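Local coordinates for protein hookworm platelet inhibitor 1 (Ancylostoma caninum, PDB 4TPV) that inhibits platelet aggregation and adhesion, possibly by binding the integrins that recognise fibrinogen and collagen, at residues M39-Y44 / T166-W171. Numbering follows the deposited sequence.
Sequences MRTMVY and TCDDDW
Thr41 reaches across to Asp168 with its hydroxyl, Thr41 OG1 donating a hydrogen bond of 2.8 Å to Asp168 OD2. The carboxylate receives it on the anti lone pair of OD2, the one turned away from OD1, and the two side chains meet at about a right angle. Thr41 is rotated (chi1 -55°) with OG1 beside its own backbone N and CG2 anti to that N, which splits the branches: hydroxyl to the carboxylate, methyl to the indole. Thr41 CG2 meets the pyrrole end of Trp171 obliquely, 3.8 Å from Trp171 CD1; one small side chain thus serves both a polar and an apolar partner. The carboxylate carbon of Asp168 lies in the plane of the indole, at its edge. OD1 is also engaged: Asp170 N donates to Asp168 OD1 over 2.9 Å, from 49° above the carboxylate plane, so the two oxygens have separate partners and the group's rotation is restrained. Asn24 of helix 13-34 touches both Thr41 and Trp171, while the side chains of Thr41 and Asp168 both touch Ile177 of strand 176-177. The contact joins the CAP domain, just ahead of strand 43-44, to the disulfide-bonded C-terminal region, where Asp168 forms an Asx turn directly after Cys167, the partner of Cys155.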
# COMPACT_ATOMS: atom_id res chain seq x y z
N MET A 39 1.60 -11.42 -6.35
CA MET A 39 1.23 -10.30 -5.50
C MET A 39 1.82 -10.54 -4.12
O MET A 39 1.48 -11.52 -3.47
CB MET A 39 -0.29 -10.14 -5.41
CG MET A 39 -0.71 -8.93 -4.60
SD MET A 39 -0.65 -7.39 -5.53
CE MET A 39 -2.01 -7.56 -6.69
N ARG A 40 2.70 -9.65 -3.68
CA ARG A 40 3.32 -9.81 -2.35
C ARG A 40 2.44 -9.38 -1.19
O ARG A 40 1.67 -8.42 -1.26
CB ARG A 40 4.65 -9.04 -2.30
CG ARG A 40 5.70 -9.63 -3.27
CD ARG A 40 7.13 -9.22 -2.95
NE ARG A 40 7.60 -9.86 -1.71
CZ ARG A 40 8.88 -10.07 -1.42
NH1 ARG A 40 9.82 -9.70 -2.27
NH2 ARG A 40 9.21 -10.64 -0.27
N THR A 41 2.60 -10.09 -0.07
CA THR A 41 2.05 -9.65 1.20
C THR A 41 2.81 -8.41 1.63
O THR A 41 4.05 -8.41 1.58
CB THR A 41 2.19 -10.71 2.27
OG1 THR A 41 1.60 -11.93 1.82
CG2 THR A 41 1.49 -10.28 3.56
N MET A 42 2.08 -7.37 2.01
CA MET A 42 2.74 -6.22 2.64
C MET A 42 2.97 -6.39 4.12
O MET A 42 2.14 -6.95 4.85
CB MET A 42 1.94 -4.94 2.44
CG MET A 42 1.99 -4.38 1.03
SD MET A 42 1.00 -2.86 0.91
CE MET A 42 1.53 -2.30 -0.72
N VAL A 43 4.11 -5.88 4.57
CA VAL A 43 4.45 -5.83 5.98
C VAL A 43 4.63 -4.38 6.38
O VAL A 43 5.17 -3.60 5.60
CB VAL A 43 5.73 -6.64 6.28
CG1 VAL A 43 6.20 -6.41 7.71
CG2 VAL A 43 5.50 -8.11 5.97
N TYR A 44 4.19 -3.99 7.57
CA TYR A 44 4.40 -2.60 7.99
C TYR A 44 5.91 -2.33 8.16
O TYR A 44 6.67 -3.20 8.58
CB TYR A 44 3.67 -2.29 9.30
CG TYR A 44 3.44 -0.80 9.45
CD1 TYR A 44 2.41 -0.17 8.76
CD2 TYR A 44 4.30 -0.02 10.24
CE1 TYR A 44 2.20 1.17 8.86
CE2 TYR A 44 4.10 1.34 10.35
CZ TYR A 44 3.05 1.94 9.66
OH TYR A 44 2.84 3.29 9.74
N THR A 166 7.72 -17.48 -0.49
CA THR A 166 6.79 -18.59 -0.72
C THR A 166 5.37 -18.06 -0.73
O THR A 166 5.13 -16.88 -0.45
CB THR A 166 6.90 -19.68 0.37
OG1 THR A 166 6.54 -19.10 1.64
CG2 THR A 166 8.31 -20.23 0.47
N CYS A 167 4.41 -18.93 -1.04
CA CYS A 167 3.02 -18.51 -1.01
C CYS A 167 2.57 -18.38 0.43
O CYS A 167 2.98 -19.18 1.26
CB CYS A 167 2.15 -19.50 -1.77
SG CYS A 167 0.49 -18.87 -2.14
N ASP A 168 1.72 -17.40 0.71
CA ASP A 168 1.32 -17.04 2.08
C ASP A 168 -0.01 -17.66 2.53
O ASP A 168 -1.08 -17.18 2.14
CB ASP A 168 1.24 -15.52 2.19
CG ASP A 168 1.19 -15.04 3.63
OD1 ASP A 168 1.03 -15.87 4.55
OD2 ASP A 168 1.36 -13.82 3.85
N ASP A 169 0.06 -18.68 3.40
CA ASP A 169 -1.19 -19.33 3.83
C ASP A 169 -1.99 -18.43 4.77
O ASP A 169 -3.14 -18.74 5.13
CB ASP A 169 -0.91 -20.71 4.48
CG ASP A 169 0.12 -20.65 5.59
OD1 ASP A 169 0.32 -19.56 6.18
OD2 ASP A 169 0.72 -21.72 5.88
N ASP A 170 -1.42 -17.29 5.15
CA ASP A 170 -2.14 -16.30 5.94
C ASP A 170 -3.14 -15.50 5.12
O ASP A 170 -4.05 -14.86 5.66
CB ASP A 170 -1.17 -15.32 6.59
CG ASP A 170 -0.40 -15.92 7.73
OD1 ASP A 170 -0.85 -16.94 8.30
OD2 ASP A 170 0.65 -15.33 8.08
N TRP A 171 -2.95 -15.50 3.80
CA TRP A 171 -3.73 -14.67 2.89
C TRP A 171 -4.27 -15.52 1.76
O TRP A 171 -4.10 -15.22 0.58
CB TRP A 171 -2.88 -13.49 2.38
CG TRP A 171 -2.67 -12.49 3.47
CD1 TRP A 171 -1.58 -12.37 4.28
CD2 TRP A 171 -3.62 -11.52 3.95
NE1 TRP A 171 -1.78 -11.38 5.22
CE2 TRP A 171 -3.02 -10.84 5.03
CE3 TRP A 171 -4.92 -11.16 3.56
CZ2 TRP A 171 -3.68 -9.82 5.72
CZ3 TRP A 171 -5.56 -10.13 4.25
CH2 TRP A 171 -4.93 -9.48 5.31